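Local coordinates for protein Methylcobalamin\: coenzyme M methyltransferase (Methanosarcina mazei, PDB 4AY7) that transfers a methyl group from a methylated corrinoid to coenzyme M as a zinc-dependent methyltransferase of methanogenesis, at residues P302-K305 with I306-E309; N250-P253 with I254-D257. One frame throughout, in Å; residues are numbered along the deposited sequence.

Contact 1: P302-K305 with I306-E309; sequences PVDK and IKAE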
ATOM      1  N   PRO A 302       9.632   6.990 -21.660  1.00 26.49           N
ATOM      2  CA  PRO A 302       8.496   7.664 -22.308  1.00 26.83           C
ATOM      3  C   PRO A 302       7.202   6.856 -22.322  1.00 26.12           C
ATOM      4  O   PRO A 302       7.146   5.697 -21.784  1.00 25.56           O
ATOM      5  CB  PRO A 302       8.978   7.843 -23.732  1.00 27.17           C
ATOM      6  CG  PRO A 302       9.826   6.669 -23.927  1.00 27.63           C
ATOM      7  CD  PRO A 302      10.585   6.501 -22.663  1.00 27.12           C
ATOM      8  N   VAL A 303       6.154   7.485 -22.854  1.00 25.96           N
ATOM      9  CA  VAL A 303       4.819   6.880 -22.812  1.00 25.80           C
ATOM     10  C   VAL A 303       4.848   5.462 -23.457  1.00 26.16           C
ATOM     11  O   VAL A 303       4.244   4.499 -22.986  1.00 25.35           O
ATOM     12  CB  VAL A 303       3.778   7.847 -23.477  1.00 26.30           C
ATOM     13  CG1 VAL A 303       2.560   7.055 -23.952  1.00 26.81           C
ATOM     14  CG2 VAL A 303       3.335   8.940 -22.466  1.00 26.07           C
ATOM     15  N   ASP A 304       5.551   5.331 -24.560  1.00 27.50           N
ATOM     16  CA  ASP A 304       5.542   4.062 -25.269  1.00 28.58           C
ATOM     17  C   ASP A 304       6.257   2.953 -24.561  1.00 27.20           C
ATOM     18  O   ASP A 304       5.917   1.778 -24.795  1.00 25.99           O
ATOM     19  CB  ASP A 304       6.108   4.206 -26.691  1.00 31.34           C
ATOM     20  CG  ASP A 304       5.179   4.986 -27.603  1.00 34.63           C
ATOM     21  OD1 ASP A 304       3.987   5.145 -27.225  1.00 36.14           O
ATOM     22  OD2 ASP A 304       5.622   5.434 -28.693  1.00 36.56           O
ATOM     23  N   LYS A 305       7.221   3.308 -23.691  1.00 26.31           N
ATOM     24  CA  LYS A 305       7.877   2.319 -22.860  1.00 25.66           C
ATOM     25  C   LYS A 305       6.970   1.831 -21.733  1.00 24.29           C
ATOM     26  O   LYS A 305       6.917   0.626 -21.395  1.00 24.80           O
ATOM     27  CB  LYS A 305       9.170   2.860 -22.380  1.00 27.33           C
ATOM     28  CG  LYS A 305      10.081   1.932 -21.595  1.00 28.45           C
ATOM     29  CD  LYS A 305      10.974   2.784 -20.673  1.00 30.40           C
ATOM     30  CE  LYS A 305      11.810   1.940 -19.665  1.00 31.37           C
ATOM     31  NZ  LYS A 305      13.244   2.085 -20.021  1.00 35.42           N
ATOM     32  N   ILE A 306       6.190   2.747 -21.156  1.00 23.38           N
ATOM     33  CA  ILE A 306       5.175   2.423 -20.148  1.00 22.02           C
ATOM     34  C   ILE A 306       4.146   1.483 -20.792  1.00 22.68           C
ATOM     35  O   ILE A 306       3.826   0.439 -20.196  1.00 21.14           O
ATOM     36  CB  ILE A 306       4.526   3.669 -19.564  1.00 21.22           C
ATOM     37  CG1 ILE A 306       5.589   4.504 -18.854  1.00 21.15           C
ATOM     38  CG2 ILE A 306       3.279   3.386 -18.700  1.00 19.99           C
ATOM     39  CD1 ILE A 306       5.161   5.981 -18.579  1.00 21.06           C
ATOM     40  N   LYS A 307       3.669   1.797 -21.991  1.00 23.58           N
ATOM     41  CA  LYS A 307       2.626   0.944 -22.640  1.00 24.69           C
ATOM     42  C   LYS A 307       3.170  -0.437 -22.972  1.00 24.23           C
ATOM     43  O   LYS A 307       2.500  -1.424 -22.706  1.00 23.33           O
ATOM     44  CB  LYS A 307       1.964   1.583 -23.850  1.00 26.31           C
ATOM     45  CG  LYS A 307       1.233   2.887 -23.521  1.00 27.66           C
ATOM     46  CD  LYS A 307       0.125   3.241 -24.513  1.00 29.65           C
ATOM     47  CE  LYS A 307       0.653   3.647 -25.842  1.00 32.23           C
ATOM     48  NZ  LYS A 307      -0.395   4.049 -26.880  1.00 34.56           N
ATOM     49  N   ALA A 308       4.393  -0.492 -23.454  1.00 24.17           N
ATOM     50  CA  ALA A 308       5.035  -1.750 -23.739  1.00 24.81           C
ATOM     51  C   ALA A 308       5.170  -2.677 -22.496  1.00 24.00           C
ATOM     52  O   ALA A 308       4.877  -3.893 -22.562  1.00 23.33           O
ATOM     53  CB  ALA A 308       6.382  -1.545 -24.407  1.00 25.31           C
ATOM     54  N   GLU A 309       5.605  -2.131 -21.378  1.00 24.61           N
ATOM     55  CA  GLU A 309       5.816  -2.910 -20.163  1.00 24.26           C
ATOM     56  C   GLU A 309       4.493  -3.257 -19.530  1.00 22.87           C
ATOM     57  O   GLU A 309       4.389  -4.328 -18.960  1.00 22.57           O
ATOM     58  CB  GLU A 309       6.753  -2.164 -19.178  1.00 26.55           C
ATOM     59  CG  GLU A 309       8.163  -2.103 -19.795  1.00 29.00           C
ATOM     60  CD  GLU A 309       9.145  -1.261 -18.957  1.00 32.13           C
ATOM     61  OE1 GLU A 309       8.824  -0.957 -17.766  1.00 31.32           O
ATOM     62  OE2 GLU A 309      10.237  -0.886 -19.517  1.00 34.50           O
TER

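Contact 2: N250-P253 with I254-D257; sequences NVNP and ILSD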
ATOM      1  N   ASN A 250      13.543  -7.097  -3.517  1.00 31.24           N
ATOM      2  CA  ASN A 250      13.782  -8.445  -4.102  1.00 32.00           C
ATOM      3  C   ASN A 250      13.089  -9.493  -3.193  1.00 27.63           C
ATOM      4  O   ASN A 250      13.740 -10.139  -2.392  1.00 28.71           O
ATOM      5  CB  ASN A 250      15.314  -8.678  -4.143  1.00 36.77           C
ATOM      6  CG  ASN A 250      16.081  -7.446  -4.654  1.00 41.29           C
ATOM      7  OD1 ASN A 250      16.113  -7.198  -5.853  1.00 44.99           O
ATOM      8  ND2 ASN A 250      16.652  -6.646  -3.745  1.00 41.23           N
ATOM      9  N   VAL A 251      11.767  -9.589  -3.295  1.00 24.32           N
ATOM     10  CA  VAL A 251      10.969 -10.488  -2.484  1.00 22.53           C
ATOM     11  C   VAL A 251      10.905 -11.924  -3.022  1.00 22.82           C
ATOM     12  O   VAL A 251      10.216 -12.695  -2.423  1.00 23.00           O
ATOM     13  CB  VAL A 251       9.505  -9.996  -2.291  1.00 21.68           C
ATOM     14  CG1 VAL A 251       9.461  -8.721  -1.501  1.00 22.50           C
ATOM     15  CG2 VAL A 251       8.763  -9.782  -3.613  1.00 21.94           C
ATOM     16  N   ASN A 252      11.588 -12.315  -4.117  1.00 23.43           N
ATOM     17  CA  ASN A 252      11.449 -13.713  -4.560  1.00 24.22           C
ATOM     18  C   ASN A 252      11.696 -14.780  -3.473  1.00 24.21           C
ATOM     19  O   ASN A 252      11.013 -15.822  -3.468  1.00 23.36           O
ATOM     20  CB  ASN A 252      12.292 -14.029  -5.773  1.00 26.85           C
ATOM     21  CG  ASN A 252      11.674 -13.488  -7.050  1.00 27.69           C
ATOM     22  OD1 ASN A 252      10.469 -13.387  -7.155  1.00 28.98           O
ATOM     23  ND2 ASN A 252      12.495 -13.009  -7.937  1.00 29.31           N
ATOM     24  N   PRO A 253      12.638 -14.521  -2.534  1.00 23.46           N
ATOM     25  CA  PRO A 253      12.931 -15.595  -1.539  1.00 23.90           C
ATOM     26  C   PRO A 253      11.828 -15.807  -0.505  1.00 23.11           C
ATOM     27  O   PRO A 253      11.815 -16.835   0.158  1.00 25.36           O
ATOM     28  CB  PRO A 253      14.228 -15.154  -0.898  1.00 24.85           C
ATOM     29  CG  PRO A 253      14.826 -14.132  -1.852  1.00 25.09           C
ATOM     30  CD  PRO A 253      13.703 -13.497  -2.599  1.00 24.12           C
ATOM     31  N   ILE A 254      10.819 -14.949  -0.531  1.00 21.85           N
ATOM     32  CA  ILE A 254       9.662 -15.058   0.307  1.00 21.21           C
ATOM     33  C   ILE A 254       8.348 -14.932  -0.397  1.00 20.65           C
ATOM     34  O   ILE A 254       7.315 -14.997   0.256  1.00 19.42           O
ATOM     35  CB  ILE A 254       9.657 -13.936   1.441  1.00 20.28           C
ATOM     36  CG1 ILE A 254       9.565 -12.485   0.887  1.00 19.43           C
ATOM     37  CG2 ILE A 254      10.831 -14.139   2.414  1.00 21.37           C
ATOM     38  CD1 ILE A 254       9.234 -11.436   1.959  1.00 19.17           C
ATOM     39  N   LEU A 255       8.371 -14.761  -1.724  1.00 21.68           N
ATOM     40  CA  LEU A 255       7.150 -14.640  -2.509  1.00 21.21           C
ATOM     41  C   LEU A 255       6.161 -15.755  -2.230  1.00 21.91           C
ATOM     42  O   LEU A 255       4.990 -15.484  -2.049  1.00 20.98           O
ATOM     43  CB  LEU A 255       7.484 -14.558  -4.003  1.00 21.50           C
ATOM     44  CG  LEU A 255       6.337 -14.135  -4.898  1.00 21.26           C
ATOM     45  CD1 LEU A 255       5.716 -12.814  -4.394  1.00 20.31           C
ATOM     46  CD2 LEU A 255       6.852 -13.998  -6.347  1.00 21.10           C
ATOM     47  N   SER A 256       6.620 -17.006  -2.221  1.00 23.70           N
ATOM     48  CA  SER A 256       5.722 -18.149  -1.953  1.00 24.32           C
ATOM     49  C   SER A 256       5.139 -18.106  -0.515  1.00 24.83           C
ATOM     50  O   SER A 256       3.967 -18.336  -0.323  1.00 25.48           O
ATOM     51  CB  SER A 256       6.439 -19.499  -2.233  1.00 26.48           C
ATOM     52  OG  SER A 256       5.534 -20.564  -2.115  1.00 26.96           O
ATOM     53  N   ASP A 257       5.920 -17.600   0.426  1.00 24.68           N
ATOM     54  CA  ASP A 257       5.489 -17.403   1.832  1.00 25.21           C
ATOM     55  C   ASP A 257       4.496 -16.256   1.914  1.00 22.82           C
ATOM     56  O   ASP A 257       3.519 -16.381   2.626  1.00 22.09           O
ATOM     57  CB  ASP A 257       6.679 -17.151   2.727  1.00 27.34           C
ATOM     58  CG  ASP A 257       7.669 -18.282   2.714  1.00 30.17           C
ATOM     59  OD1 ASP A 257       7.247 -19.358   3.137  1.00 31.23           O
ATOM     60  OD2 ASP A 257       8.852 -18.100   2.286  1.00 32.48           O
TER
HETATM   61  O   HOH W   1       9.450 -17.797  -2.797  1.00 24.37           O

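Contact 1: P302-K305 with I306-E309
The carboxylate of E309 carries the aliphatic chain of K305 over one of its faces: K305 CG stands 3.5 Å from E309 OE2, and K305 CE draws in to 3.2 Å from the same oxygen at a lower slant. The carbonyl oxygen of K305 lies over that face too, 3.8 Å from E309 CD. With K305 CG set opposite the backbone N (chi1 -174°), the chain runs alongside the glutamate, but its NZ stops 4.3 Å from E309 OE2, beyond a salt bridge. The other oxygen, OE1, is instead bonded to T297.

The second flat group is the carboxylate of D304: K307 CE comes to its OD1 end from outside, 3.9 Å away and only moderately out of its plane. The two side chains run the same way, yet the ammonium of K307 pairs with E345 on helix 333-346.

Underneath, I306 N, K307 N, A308 N and E309 N bond to the carbonyls four residues back, beginning with I306 N to P302 O at 3.2 Å. I306 packs against helices 294-298 and 333-346. These are the opening two turns of an amphipathic outer helix of a TIM barrel, with P302 at its N-cap.

Contact 2: N250-P253 with I254-D257
V251 CB and I254 CG1 meet 4.0 Å apart on the buried side, where both residues touch P216. The isoleucine keeps CG1 between its own nitrogen and carbonyl carbon (chi1 64°), which brings this branch back over the V251 carbonyl oxygen, 3.4 Å away. CG2 lies instead against the P253 carbonyl. Cutting I254 back to an alanine is likely to open a gap beside V251, P216 and F224, which its branches now help to fill.

L255 and N252 extend in the same direction, the amide oxygen OD1 of N252 resting 3.8 Å from L255 CD2, while ND2 of N252 is bonded to the carbonyl of I272. The leucine goes on to V281 and I282 of helix 275-282. The carboxylate of D257 meets helix 221-238, where OD2 forms a salt bridge with R225, an arginine that also makes a weak hydrogen bond to P253 O.

The backbone starts as a four-residue turn, V251 to I254. I254 N reaches V251 O at 3.0 Å from above the carbonyl plane, whereas both bonds of L255 N, to V251 O and N252 O, are weak. A water donates to N252 O (2.6 Å) and accepts from S256 N (3.0 Å), standing in for a regular helical bond. The chemistry implies a loosely bonded helix start, in which apolar contacts, a bridging water and probably the charge of R225 make up for weak backbone bonds.

Two helix beginnings of one TIM barrel are compared here, contact 2 preceding contact 1 along the chain. Their centres lie 27 Å apart and their nearest atoms about 15 Å, so they do not touch. Contact 2 starts helix 252-259, which links the neighbouring parallel strands 242-246 and 265-267; contact 1 starts helix 303-315, which leads from strand 287-292 toward 320-323. Both therefore belong to the repeated strand-helix-strand design around a common sheet. Their relation to the metal differs: the side chain of V251 is about 8 Å from the zinc ion and follows the ligands H246 and C248 in the chain, whereas contact 1 lies at the surface, away from the annotated sites, ahead of the strand that precedes C325.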